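BDI_3064 protein (Parabacteroides distasonis ATCC 8503, PDB 5Z06) hydrolyses linear beta-1,2-glucan and beta-1,2-glucooligosaccharides of four or more units from the non-reducing end, releasing the disaccharide sophorose. Local coordinates at residues P5-F10 / F80-S85; E69-P74 / L155-L160; S85-Q90 / D175-L180; I105-A110 / I137-F142. All blocks are in the same frame, centred on the assembly; numbering follows the deposited sequence.

Contact 1. Residues P5-F10 / F80-S85; sequences PYDYVF and FFREPS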
loop_
_atom_site.group_PDB
_atom_site.type_symbol
_atom_site.label_atom_id
_atom_site.label_comp_id
_atom_site.label_asym_id
_atom_site.label_seq_id
_atom_site.Cartn_x
_atom_site.Cartn_y
_atom_site.Cartn_z
ATOM N N PRO A 5 -1.254 18.319 -5.821
ATOM C CA PRO A 5 0.170 18.089 -5.987
ATOM C C PRO A 5 0.847 17.697 -4.661
ATOM O O PRO A 5 0.561 18.250 -3.589
ATOM C CB PRO A 5 0.675 19.432 -6.528
ATOM C CG PRO A 5 -0.285 20.446 -5.980
ATOM C CD PRO A 5 -1.587 19.756 -5.717
ATOM N N TYR A 6 1.732 16.725 -4.752
ATOM C CA TYR A 6 2.656 16.446 -3.657
ATOM C C TYR A 6 3.818 17.448 -3.642
ATOM O O TYR A 6 4.126 18.112 -4.642
ATOM C CB TYR A 6 3.213 15.039 -3.789
ATOM C CG TYR A 6 2.196 13.977 -3.466
ATOM C CD1 TYR A 6 1.889 13.673 -2.148
ATOM C CD2 TYR A 6 1.547 13.272 -4.477
ATOM C CE1 TYR A 6 0.971 12.694 -1.840
ATOM C CE2 TYR A 6 0.633 12.278 -4.179
ATOM C CZ TYR A 6 0.343 12.000 -2.855
ATOM O OH TYR A 6 -0.577 11.040 -2.543
ATOM N N ASP A 7 4.453 17.562 -2.495
ATOM C CA ASP A 7 5.803 18.077 -2.473
ATOM C C ASP A 7 6.722 16.909 -2.795
ATOM O O ASP A 7 6.496 15.785 -2.329
ATOM C CB ASP A 7 6.107 18.669 -1.120
ATOM C CG ASP A 7 5.162 19.770 -0.763
ATOM O OD1 ASP A 7 4.872 20.614 -1.644
ATOM O OD2 ASP A 7 4.720 19.781 0.397
ATOM N N TYR A 8 7.731 17.174 -3.617
ATOM C CA TYR A 8 8.762 16.191 -3.925
ATOM C C TYR A 8 9.792 16.199 -2.793
ATOM O O TYR A 8 10.709 17.047 -2.730
ATOM C CB TYR A 8 9.378 16.533 -5.245
ATOM C CG TYR A 8 10.264 15.483 -5.816
ATOM C CD1 TYR A 8 9.758 14.523 -6.680
ATOM C CD2 TYR A 8 11.627 15.474 -5.550
ATOM C CE1 TYR A 8 10.584 13.583 -7.249
ATOM C CE2 TYR A 8 12.454 14.521 -6.112
ATOM C CZ TYR A 8 11.927 13.582 -6.954
ATOM O OH TYR A 8 12.744 12.643 -7.522
ATOM N N VAL A 9 9.601 15.251 -1.880
ATOM C CA VAL A 9 10.322 15.190 -0.615
ATOM C C VAL A 9 11.419 14.143 -0.709
ATOM O O VAL A 9 11.161 13.033 -1.123
ATOM C CB VAL A 9 9.344 14.832 0.524
ATOM C CG1 VAL A 9 10.056 14.620 1.855
ATOM C CG2 VAL A 9 8.298 15.923 0.665
ATOM N N PHE A 10 12.634 14.501 -0.310
ATOM C CA PHE A 10 13.723 13.544 -0.181
ATOM C C PHE A 10 13.744 12.910 1.202
ATOM O O PHE A 10 14.114 11.756 1.352
ATOM C CB PHE A 10 15.056 14.223 -0.442
ATOM C CG PHE A 10 15.197 14.709 -1.834
ATOM C CD1 PHE A 10 15.591 13.843 -2.836
ATOM C CD2 PHE A 10 14.913 16.034 -2.157
ATOM C CE1 PHE A 10 15.715 14.282 -4.143
ATOM C CE2 PHE A 10 15.047 16.483 -3.467
ATOM C CZ PHE A 10 15.451 15.611 -4.457
ATOM N N PHE A 80 2.313 13.745 -9.454
ATOM C CA PHE A 80 1.977 15.134 -9.576
ATOM C C PHE A 80 2.532 15.864 -8.379
ATOM O O PHE A 80 2.247 15.514 -7.247
ATOM C CB PHE A 80 0.464 15.295 -9.654
ATOM C CG PHE A 80 -0.138 14.591 -10.828
ATOM C CD1 PHE A 80 0.108 15.047 -12.121
ATOM C CD2 PHE A 80 -0.910 13.444 -10.658
ATOM C CE1 PHE A 80 -0.427 14.393 -13.224
ATOM C CE2 PHE A 80 -1.452 12.791 -11.754
ATOM C CZ PHE A 80 -1.208 13.264 -13.037
ATOM N N PHE A 81 3.332 16.880 -8.665
ATOM C CA PHE A 81 4.075 17.628 -7.680
ATOM C C PHE A 81 3.939 19.106 -7.987
ATOM O O PHE A 81 3.679 19.519 -9.120
ATOM C CB PHE A 81 5.563 17.245 -7.695
ATOM C CG PHE A 81 5.823 15.790 -7.436
ATOM C CD1 PHE A 81 5.976 15.308 -6.136
ATOM C CD2 PHE A 81 5.899 14.886 -8.491
ATOM C CE1 PHE A 81 6.208 13.957 -5.898
ATOM C CE2 PHE A 81 6.131 13.531 -8.255
ATOM C CZ PHE A 81 6.287 13.070 -6.961
ATOM N N ARG A 82 4.140 19.899 -6.955
ATOM C CA ARG A 82 4.255 21.333 -7.102
ATOM C C ARG A 82 5.501 21.584 -7.900
ATOM O O ARG A 82 6.488 20.849 -7.766
ATOM C CB ARG A 82 4.404 21.993 -5.747
ATOM C CG ARG A 82 3.203 21.865 -4.865
ATOM C CD ARG A 82 3.414 22.713 -3.651
ATOM N NE ARG A 82 2.640 22.252 -2.504
ATOM C CZ ARG A 82 1.343 22.496 -2.265
ATOM N NH1 ARG A 82 0.576 23.198 -3.101
ATOM N NH2 ARG A 82 0.808 22.023 -1.154
ATOM N N GLU A 83 5.470 22.608 -8.744
ATOM C CA GLU A 83 6.661 22.966 -9.509
ATOM C C GLU A 83 7.600 23.614 -8.507
ATOM O O GLU A 83 7.211 24.565 -7.842
ATOM C CB GLU A 83 6.320 23.882 -10.671
ATOM C CG GLU A 83 5.437 23.182 -11.694
ATOM C CD GLU A 83 5.239 23.994 -12.957
ATOM O OE1 GLU A 83 5.668 25.170 -12.988
ATOM O OE2 GLU A 83 4.662 23.450 -13.922
ATOM N N PRO A 84 8.792 23.020 -8.310
ATOM C CA PRO A 84 9.629 23.520 -7.266
ATOM C C PRO A 84 10.633 24.520 -7.813
ATOM O O PRO A 84 11.023 24.427 -8.970
ATOM C CB PRO A 84 10.347 22.265 -6.793
ATOM C CG PRO A 84 10.550 21.461 -8.034
ATOM C CD PRO A 84 9.405 21.838 -8.956
ATOM N N SER A 85 11.018 25.470 -6.972
ATOM C CA SER A 85 12.126 26.378 -7.252
ATOM C C SER A 85 13.280 26.203 -6.285
ATOM O O SER A 85 14.375 26.680 -6.563
ATOM C CB SER A 85 11.657 27.822 -7.148
ATOM O OG SER A 85 10.837 28.157 -8.240
HETATM O O HOH W 1 7.526 19.593 -5.431
#
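The charged part of this contact joins D7 and R82. NE of R82 donates to OD1 of D7 at 2.9 Å, a salt bridge that meets the oxygen on its syn side, 21° out of the carboxylate plane, while OD1 lies close to the plane of the guanidinium. The arginine chain runs extended from CG to NE, and its other nitrogens are engaged by D216 (NH1) and the hydroxyl of Y264 (NH2). That hydroxyl also meets OD2 of D7, which forms a further salt bridge with R238.

Backbone bonds form a second group. Y6 N donates to F80 O at 2.8 Å and R82 N to Y6 O at 2.9 Å, bridging Y6 and F81; the touching parts run 78° apart, consistent with a single bridge rather than a ladder. A water then links Y8 N to R82 O.

The third group is aromatic. Y8 and F81 form a T-shaped (edge-to-face) pair, the Y8 edge toward the F81 face, with centroids 5.1 Å apart and planes at 72°; CD1 of Y8 stands 3.6 Å above the centre of the F81 ring. Y6 CB touches F81 CD1 at 3.6 Å.

With an alanine in place of R82, OD1 of D7 and the carboxylate of D216 would probably each lose a cationic mate. The pairing of D7 with two arginines is likely to favour its ionised form, and the tie between segment and loop is then probably in part electrostatic.

Contact 2. Residues E69-P74 / L155-L160; sequences EIQYCP and LAAVAL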
loop_
_atom_site.group_PDB
_atom_site.type_symbol
_atom_site.label_atom_id
_atom_site.label_comp_id
_atom_site.label_asym_id
_atom_site.label_seq_id
_atom_site.Cartn_x
_atom_site.Cartn_y
_atom_site.Cartn_z
ATOM N N GLU A 69 24.135 10.494 0.103
ATOM C CA GLU A 69 22.971 11.014 -0.581
ATOM C C GLU A 69 21.695 10.569 0.083
ATOM O O GLU A 69 21.627 9.473 0.652
ATOM C CB GLU A 69 22.966 10.598 -2.042
ATOM C CG GLU A 69 22.941 9.107 -2.264
ATOM C CD GLU A 69 22.780 8.757 -3.728
ATOM O OE1 GLU A 69 21.905 7.930 -4.045
ATOM O OE2 GLU A 69 23.527 9.316 -4.567
ATOM N N ILE A 70 20.694 11.435 -0.008
ATOM C CA ILE A 70 19.368 11.178 0.472
ATOM C C ILE A 70 18.522 11.005 -0.780
ATOM O O ILE A 70 18.336 11.942 -1.556
ATOM C CB ILE A 70 18.863 12.329 1.337
ATOM C CG1 ILE A 70 19.759 12.488 2.561
ATOM C CG2 ILE A 70 17.446 12.054 1.808
ATOM C CD1 ILE A 70 20.838 13.521 2.409
ATOM N N GLN A 71 18.012 9.800 -0.950
ATOM C CA GLN A 71 17.318 9.407 -2.165
ATOM C C GLN A 71 15.821 9.652 -2.069
ATOM O O GLN A 71 15.169 9.327 -1.053
ATOM C CB GLN A 71 17.574 7.953 -2.456
ATOM C CG GLN A 71 19.031 7.632 -2.719
ATOM C CD GLN A 71 19.367 6.174 -2.495
ATOM O OE1 GLN A 71 18.524 5.392 -2.079
ATOM N NE2 GLN A 71 20.610 5.806 -2.760
ATOM N N TYR A 72 15.281 10.230 -3.140
ATOM C CA TYR A 72 13.839 10.359 -3.272
ATOM C C TYR A 72 13.268 8.953 -3.281
ATOM O O TYR A 72 13.778 8.110 -3.989
ATOM C CB TYR A 72 13.428 11.075 -4.572
ATOM C CG TYR A 72 11.932 11.014 -4.791
ATOM C CD1 TYR A 72 11.069 11.778 -4.014
ATOM C CD2 TYR A 72 11.386 10.174 -5.749
ATOM C CE1 TYR A 72 9.710 11.725 -4.197
ATOM C CE2 TYR A 72 10.015 10.106 -5.943
ATOM C CZ TYR A 72 9.178 10.877 -5.164
ATOM O OH TYR A 72 7.809 10.784 -5.356
ATOM N N CYS A 73 12.233 8.736 -2.482
ATOM C CA CYS A 73 11.581 7.414 -2.335
ATOM C C CYS A 73 10.390 7.394 -3.267
ATOM O O CYS A 73 9.420 8.076 -2.990
ATOM C CB CYS A 73 11.119 7.212 -0.868
ATOM S SG CYS A 73 9.959 5.836 -0.606
ATOM N N PRO A 74 10.479 6.694 -4.412
ATOM C CA PRO A 74 9.311 6.680 -5.304
ATOM C C PRO A 74 8.135 5.986 -4.665
ATOM O O PRO A 74 8.299 5.013 -3.931
ATOM C CB PRO A 74 9.791 5.899 -6.528
ATOM C CG PRO A 74 10.954 5.118 -6.026
ATOM C CD PRO A 74 11.623 6.044 -5.051
ATOM N N LEU A 155 15.421 14.128 -10.519
ATOM C CA LEU A 155 16.123 14.614 -9.341
ATOM C C LEU A 155 16.070 13.480 -8.323
ATOM O O LEU A 155 15.181 13.426 -7.455
ATOM C CB LEU A 155 15.473 15.904 -8.824
ATOM C CG LEU A 155 15.305 17.038 -9.873
ATOM C CD1 LEU A 155 14.753 18.285 -9.201
ATOM C CD2 LEU A 155 16.601 17.368 -10.617
ATOM N N ALA A 156 17.008 12.552 -8.481
ATOM C CA ALA A 156 16.979 11.277 -7.758
ATOM C C ALA A 156 17.400 11.433 -6.302
ATOM O O ALA A 156 16.839 10.777 -5.429
ATOM C CB ALA A 156 17.848 10.236 -8.447
ATOM N N ALA A 157 18.389 12.279 -6.036
ATOM C CA ALA A 157 18.925 12.369 -4.694
ATOM C C ALA A 157 19.562 13.699 -4.432
ATOM O O ALA A 157 20.028 14.352 -5.353
ATOM C CB ALA A 157 19.929 11.251 -4.449
ATOM N N VAL A 158 19.544 14.094 -3.164
ATOM C CA VAL A 158 20.352 15.176 -2.665
ATOM C C VAL A 158 21.684 14.557 -2.250
ATOM O O VAL A 158 21.713 13.694 -1.375
ATOM C CB VAL A 158 19.676 15.856 -1.479
ATOM C CG1 VAL A 158 20.603 16.864 -0.825
ATOM C CG2 VAL A 158 18.416 16.539 -1.960
ATOM N N ALA A 159 22.765 15.008 -2.895
ATOM C CA ALA A 159 24.107 14.493 -2.683
ATOM C C ALA A 159 24.899 15.404 -1.765
ATOM O O ALA A 159 24.762 16.633 -1.811
ATOM C CB ALA A 159 24.825 14.352 -4.010
ATOM N N LEU A 160 25.733 14.788 -0.927
ATOM C CA LEU A 160 26.544 15.527 0.023
ATOM C C LEU A 160 27.963 15.051 -0.052
ATOM O O LEU A 160 28.224 13.853 -0.199
ATOM C CB LEU A 160 26.012 15.379 1.436
ATOM C CG LEU A 160 24.598 15.914 1.609
ATOM C CD1 LEU A 160 23.943 15.316 2.843
ATOM C CD2 LEU A 160 24.589 17.432 1.673
HETATM O O HOH W 2 15.799 8.190 -5.675
#
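Between E69 and Q71 the chain pairs antiparallel with A157 to A159, the two short strand axes approaching to 4.5 Å at 157°. I70 and V158 form the hydrogen-bonded pair: I70 N donates to V158 O at 2.8 Å, and V158 N returns a bond to I70 O at 2.9 Å. E69 opposite A159 and Q71 opposite A157 are non-hydrogen-bonded pairs. Past the strand end, Y72 N still reaches A156 O at 2.8 Å, and a water bridges that same oxygen to Y72 O.

The pairing sits inside a five-stranded antiparallel sheet, with strand 23-28 beyond 65-71 and strand 104-109 beyond 155-161. On that latter flank A156 and A157 both face R108, a classic beta bulge.

On the face carrying E69, Q71 and A157, E69 CG sits between the backbone N and the carbonyl carbon (chi1 60°); the chain extends beyond it, with CD 3.9 Å from the A157 methyl. NE2 of Q71 donates to OE1 of E69 at 2.8 Å; OE1, met on its anti side, lies close to the Q71 amide plane. OE2 is taken by R108 and the Y67 hydroxyl, so both carboxylate oxygens have partners. The face bearing I70 and V158 is apolar. There I70 CD1 touches L160 CD1 at 3.6 Å, and F10 and I177 of the facing sheet pack against both I70 and V158.

Contact 3. Residues S85-Q90 / D175-L180; sequences STLSMQ and DDIELL. With CA (calcium ion), chain C.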
loop_
_atom_site.group_PDB
_atom_site.type_symbol
_atom_site.label_atom_id
_atom_site.label_comp_id
_atom_site.label_asym_id
_atom_site.label_seq_id
_atom_site.Cartn_x
_atom_site.Cartn_y
_atom_site.Cartn_z
ATOM N N SER A 85 11.018 25.470 -6.972
ATOM C CA SER A 85 12.126 26.378 -7.252
ATOM C C SER A 85 13.280 26.203 -6.285
ATOM O O SER A 85 14.375 26.680 -6.563
ATOM C CB SER A 85 11.657 27.822 -7.148
ATOM O OG SER A 85 10.837 28.157 -8.240
ATOM N N THR A 86 13.044 25.537 -5.152
ATOM C CA THR A 86 14.005 25.533 -4.057
ATOM C C THR A 86 14.176 24.127 -3.493
ATOM O O THR A 86 13.232 23.345 -3.463
ATOM C CB THR A 86 13.587 26.493 -2.920
ATOM O OG1 THR A 86 12.476 25.949 -2.218
ATOM C CG2 THR A 86 13.196 27.875 -3.455
ATOM N N LEU A 87 15.398 23.813 -3.082
ATOM C CA LEU A 87 15.662 22.691 -2.207
ATOM C C LEU A 87 15.672 23.250 -0.807
ATOM O O LEU A 87 16.606 23.947 -0.415
ATOM C CB LEU A 87 16.997 22.056 -2.528
ATOM C CG LEU A 87 17.508 20.999 -1.547
ATOM C CD1 LEU A 87 16.582 19.791 -1.544
ATOM C CD2 LEU A 87 18.910 20.598 -1.949
ATOM N N SER A 88 14.613 22.972 -0.064
ATOM C CA SER A 88 14.533 23.352 1.330
ATOM C C SER A 88 14.955 22.185 2.234
ATOM O O SER A 88 14.622 21.037 1.968
ATOM C CB SER A 88 13.134 23.806 1.661
ATOM O OG SER A 88 12.941 23.881 3.055
ATOM N N MET A 89 15.731 22.490 3.273
ATOM C CA MET A 89 16.059 21.544 4.333
ATOM C C MET A 89 15.983 22.232 5.683
ATOM O O MET A 89 15.921 23.461 5.783
ATOM C CB MET A 89 17.476 21.017 4.191
ATOM C CG MET A 89 17.981 20.898 2.778
ATOM S SD MET A 89 19.539 20.025 2.799
ATOM C CE MET A 89 20.615 21.297 3.431
ATOM N N GLN A 90 16.021 21.415 6.721
ATOM C CA GLN A 90 16.239 21.880 8.068
ATOM C C GLN A 90 17.588 21.285 8.449
ATOM O O GLN A 90 17.801 20.082 8.269
ATOM C CB GLN A 90 15.130 21.398 8.987
ATOM C CG GLN A 90 13.791 22.061 8.716
ATOM C CD GLN A 90 13.657 23.445 9.313
ATOM O OE1 GLN A 90 14.523 23.924 10.048
ATOM N NE2 GLN A 90 12.550 24.093 9.013
ATOM N N ASP A 175 16.893 17.323 8.236
ATOM C CA ASP A 175 15.510 16.972 8.246
ATOM C C ASP A 175 14.773 17.769 7.158
ATOM O O ASP A 175 15.259 18.793 6.670
ATOM C CB ASP A 175 14.931 17.272 9.633
ATOM C CG ASP A 175 13.741 16.423 9.960
ATOM O OD1 ASP A 175 13.376 15.555 9.151
ATOM O OD2 ASP A 175 13.145 16.604 11.035
ATOM N N ASP A 176 13.607 17.271 6.779
ATOM C CA ASP A 176 12.696 17.968 5.881
ATOM C C ASP A 176 13.347 18.453 4.602
ATOM O O ASP A 176 13.220 19.615 4.210
ATOM C CB ASP A 176 12.011 19.057 6.652
ATOM C CG ASP A 176 11.382 18.518 7.888
ATOM O OD1 ASP A 176 10.659 17.507 7.771
ATOM O OD2 ASP A 176 11.651 19.049 8.971
ATOM N N ILE A 177 14.037 17.512 3.972
ATOM C CA ILE A 177 14.743 17.724 2.735
ATOM C C ILE A 177 13.700 17.537 1.661
ATOM O O ILE A 177 13.143 16.442 1.483
ATOM C CB ILE A 177 15.869 16.722 2.534
ATOM C CG1 ILE A 177 16.766 16.680 3.776
ATOM C CG2 ILE A 177 16.663 17.096 1.297
ATOM C CD1 ILE A 177 17.797 15.598 3.767
ATOM N N GLU A 178 13.413 18.623 0.965
ATOM C CA GLU A 178 12.316 18.647 0.023
ATOM C C GLU A 178 12.455 19.784 -0.974
ATOM O O GLU A 178 13.122 20.806 -0.705
ATOM C CB GLU A 178 10.986 18.792 0.773
ATOM C CG GLU A 178 10.875 20.044 1.617
ATOM C CD GLU A 178 9.635 20.064 2.485
ATOM O OE1 GLU A 178 8.700 19.254 2.271
ATOM O OE2 GLU A 178 9.595 20.911 3.390
ATOM N N LEU A 179 11.804 19.588 -2.116
ATOM C CA LEU A 179 11.651 20.626 -3.100
ATOM C C LEU A 179 10.361 21.361 -2.799
ATOM O O LEU A 179 9.336 20.726 -2.545
ATOM C CB LEU A 179 11.632 20.039 -4.498
ATOM C CG LEU A 179 12.840 19.213 -4.906
ATOM C CD1 LEU A 179 12.745 18.861 -6.372
ATOM C CD2 LEU A 179 14.135 19.941 -4.612
ATOM N N LEU A 180 10.429 22.690 -2.803
ATOM C CA LEU A 180 9.288 23.559 -2.525
ATOM C C LEU A 180 9.178 24.599 -3.625
ATOM O O LEU A 180 10.169 24.894 -4.292
ATOM C CB LEU A 180 9.461 24.285 -1.201
ATOM C CG LEU A 180 9.380 23.450 0.071
ATOM C CD1 LEU A 180 9.737 24.287 1.292
ATOM C CD2 LEU A 180 7.987 22.868 0.253
HETATM CA CA CA C . 11.556 14.620 10.515
HETATM O O HOH W 3 11.910 21.821 4.400
#
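CD1 of L180 presses against CB of S88 at 3.5 Å, tighter than usual carbon contact, and lies beside OG of the same serine. On the other face, CD1 of L87 fits between two branches of the facing strand, 3.9 Å both from I177 CG2 and from L179 CD2. L87 and I177 lie side by side and point the same way.

Two irregularities break the antiparallel pairing of strands 86-93 and 169-180 in this calcium-binding sheet. S85 and T86 both face L180, a classic bulge. L180 O accepts from both their amides and, at 3.3 Å, from T86 OG1, which sits between its backbone N and carbonyl carbon (chi1 72°) and comes from above the carbonyl plane. An alanine at T86 would remove that third donor and probably open a small gap beside L180 CB.

The register shifts by one between S88 and Q90, where D176 adopts a left-handed backbone (phi and psi both 51°). A water donates to D176 O and E178 OE2 while accepting from S88 OG; E178 OE2 also forms a salt bridge with K218. CG of Q90 rests on OD2 of D176 at 3.7 Å, while OD1 bonds the T49 hydroxyl. D175 binds the calcium ion through OD1 at 2.5 Å and OD2 at 2.6 Å, in a site completed by E12, N13, T49 and N52.

Contact 4. Residues I105-A110 / I137-F142; sequences IAIRYA and IPLEDF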
loop_
_atom_site.group_PDB
_atom_site.type_symbol
_atom_site.label_atom_id
_atom_site.label_comp_id
_atom_site.label_asym_id
_atom_site.label_seq_id
_atom_site.Cartn_x
_atom_site.Cartn_y
_atom_site.Cartn_z
ATOM N N ILE A 105 26.936 20.300 -1.443
ATOM C CA ILE A 105 25.646 19.733 -1.711
ATOM C C ILE A 105 25.331 19.897 -3.180
ATOM O O ILE A 105 25.611 20.933 -3.764
ATOM C CB ILE A 105 24.541 20.347 -0.817
ATOM C CG1 ILE A 105 23.172 19.787 -1.189
ATOM C CG2 ILE A 105 24.522 21.865 -0.894
ATOM C CD1 ILE A 105 22.151 20.012 -0.090
ATOM N N ALA A 106 24.726 18.856 -3.731
ATOM C CA ALA A 106 24.422 18.727 -5.128
ATOM C C ALA A 106 23.170 17.883 -5.245
ATOM O O ALA A 106 22.614 17.402 -4.245
ATOM C CB ALA A 106 25.567 18.065 -5.865
ATOM N N ILE A 107 22.693 17.738 -6.468
ATOM C CA ILE A 107 21.561 16.870 -6.725
ATOM C C ILE A 107 22.066 15.832 -7.699
ATOM O O ILE A 107 22.720 16.178 -8.679
ATOM C CB ILE A 107 20.336 17.666 -7.208
ATOM C CG1 ILE A 107 19.781 18.451 -6.013
ATOM C CG2 ILE A 107 19.269 16.728 -7.777
ATOM C CD1 ILE A 107 18.702 19.469 -6.321
ATOM N N ARG A 108 21.824 14.568 -7.376
ATOM C CA ARG A 108 22.167 13.491 -8.255
ATOM C C ARG A 108 20.971 13.227 -9.139
ATOM O O ARG A 108 19.856 13.069 -8.630
ATOM C CB ARG A 108 22.527 12.215 -7.500
ATOM C CG ARG A 108 23.019 11.124 -8.449
ATOM C CD ARG A 108 23.450 9.817 -7.798
ATOM N NE ARG A 108 22.425 9.243 -6.942
ATOM C CZ ARG A 108 21.290 8.660 -7.339
ATOM N NH1 ARG A 108 20.938 8.577 -8.621
ATOM N NH2 ARG A 108 20.470 8.179 -6.424
ATOM N N TYR A 109 21.226 13.158 -10.450
ATOM C CA TYR A 109 20.207 12.836 -11.430
ATOM C C TYR A 109 19.956 11.349 -11.437
ATOM O O TYR A 109 20.782 10.572 -10.936
ATOM C CB TYR A 109 20.597 13.303 -12.845
ATOM C CG TYR A 109 20.657 14.809 -12.997
ATOM C CD1 TYR A 109 19.488 15.575 -13.024
ATOM C CD2 TYR A 109 21.884 15.478 -13.119
ATOM C CE1 TYR A 109 19.536 16.956 -13.177
ATOM C CE2 TYR A 109 21.938 16.849 -13.264
ATOM C CZ TYR A 109 20.766 17.573 -13.299
ATOM O OH TYR A 109 20.821 18.918 -13.438
ATOM N N ALA A 110 18.824 10.952 -12.011
ATOM C CA ALA A 110 18.485 9.529 -12.171
ATOM C C ALA A 110 19.543 8.732 -12.953
ATOM O O ALA A 110 19.727 7.536 -12.704
ATOM C CB ALA A 110 17.119 9.380 -12.829
ATOM N N ILE A 137 17.911 26.448 -0.942
ATOM C CA ILE A 137 18.869 26.566 -2.007
ATOM C C ILE A 137 18.007 26.696 -3.238
ATOM O O ILE A 137 17.271 25.758 -3.561
ATOM C CB ILE A 137 19.776 25.334 -2.115
ATOM C CG1 ILE A 137 20.498 25.099 -0.791
ATOM C CG2 ILE A 137 20.770 25.511 -3.260
ATOM C CD1 ILE A 137 21.085 23.719 -0.634
ATOM N N PRO A 138 18.065 27.865 -3.910
ATOM C CA PRO A 138 17.406 27.947 -5.184
ATOM C C PRO A 138 17.920 26.851 -6.096
ATOM O O PRO A 138 19.137 26.643 -6.197
ATOM C CB PRO A 138 17.820 29.343 -5.704
ATOM C CG PRO A 138 17.971 30.157 -4.473
ATOM C CD PRO A 138 18.575 29.190 -3.477
ATOM N N LEU A 139 17.001 26.162 -6.760
ATOM C CA LEU A 139 17.365 25.120 -7.696
ATOM C C LEU A 139 18.196 25.684 -8.836
ATOM O O LEU A 139 19.096 25.028 -9.352
ATOM C CB LEU A 139 16.105 24.403 -8.205
ATOM C CG LEU A 139 15.404 23.565 -7.122
ATOM C CD1 LEU A 139 14.158 22.913 -7.693
ATOM C CD2 LEU A 139 16.307 22.482 -6.539
ATOM N N GLU A 140 17.855 26.900 -9.232
ATOM C CA GLU A 140 18.703 27.788 -10.054
ATOM C C GLU A 140 20.216 27.646 -9.759
ATOM O O GLU A 140 21.010 27.408 -10.680
ATOM C CB GLU A 140 18.246 29.219 -9.772
ATOM C CG GLU A 140 18.464 30.227 -10.871
ATOM C CD GLU A 140 17.996 31.606 -10.448
ATOM O OE1 GLU A 140 17.348 31.719 -9.381
ATOM O OE2 GLU A 140 18.282 32.571 -11.176
ATOM N N ASP A 141 20.595 27.727 -8.477
ATOM C CA ASP A 141 22.018 27.644 -8.049
ATOM C C ASP A 141 22.681 26.300 -8.396
ATOM O O ASP A 141 23.898 26.255 -8.630
ATOM C CB ASP A 141 22.173 27.934 -6.554
ATOM C CG ASP A 141 21.682 29.344 -6.151
ATOM O OD1 ASP A 141 21.117 30.066 -7.002
ATOM O OD2 ASP A 141 21.854 29.741 -4.973
ATOM N N PHE A 142 21.889 25.210 -8.460
ATOM C CA PHE A 142 22.378 23.912 -8.981
ATOM C C PHE A 142 22.483 23.882 -10.499
ATOM O O PHE A 142 22.991 22.905 -11.072
ATOM C CB PHE A 142 21.505 22.733 -8.512
ATOM C CG PHE A 142 21.524 22.516 -7.019
ATOM C CD1 PHE A 142 22.657 22.015 -6.388
ATOM C CD2 PHE A 142 20.403 22.798 -6.248
ATOM C CE1 PHE A 142 22.670 21.812 -5.013
ATOM C CE2 PHE A 142 20.413 22.600 -4.871
ATOM C CZ PHE A 142 21.550 22.101 -4.251
#
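F142 reaches strand 104-109 from a turn closed within 137-142 by a bond from D141 N to P138 O at 2.9 Å. No hydrogen bond crosses between the two segments, so the evidence for their association lies in how the F142 ring and the branched aliphatic chains fit.

The ring is approached in two distinct ways. At its edge, close to its plane, CE1 comes within 3.3 Å of I105 O; CE1 also lies 3.5 Å from A106 CA. Over one face stands CD1 of I107, 4.1 Å from the ring centroid and 25° off the normal, a CH-pi contact displaced toward the rim on the CD2 side. The I107 side chain and F142 cross at about a right angle. The first torsion of F142 (chi1 -64°) sets its CG anti to the carbonyl carbon, beside the backbone N, on the side toward strand 104-109.

Two aliphatic contacts extend the interface. CD1 of I105 and CD1 of I137 meet tip to tip at 3.9 Å, and CD2 of L139 touches CD1 of I107 at 3.9 Å, so that this one methyl is met by both a leucine and an aromatic ring. L87 packs against I105, I137 and F142, while V158 and L160 cover I105 from the neighbouring strand.

Since strand 104-109 belongs to the five-stranded sheet and strand 132-138 to the seven-stranded one, these contacts bridge two antiparallel sheets through apolar side chains that meet tip to tip and over a ring face, an arrangement characteristic of the core of a beta sandwich.

Contacts 2, 3 and 4 are buried, whereas contact 1, with P5 and F80 exposed, is only partly so. Contacts 2 and 3 each pair neighbouring strands by backbone bonds, one in the five-stranded and one in the seven-stranded sheet; contact 4 joins the two sheets by apolar packing, without a hydrogen bond between its segments. Contact 1 attaches the N-terminal segment to a loop by a single backbone bridge, a salt bridge and an edge-to-face ring pair. The parts interlock: Y8 OH probably bonds to L155 O, R108 N to A157 O, and L87 N to I137 O. V158 CG2 touches both I177 and L87, placing contacts 2 and 3 back to back across the apolar interior. Contact 3 supplies one of the calcium ligands, D175.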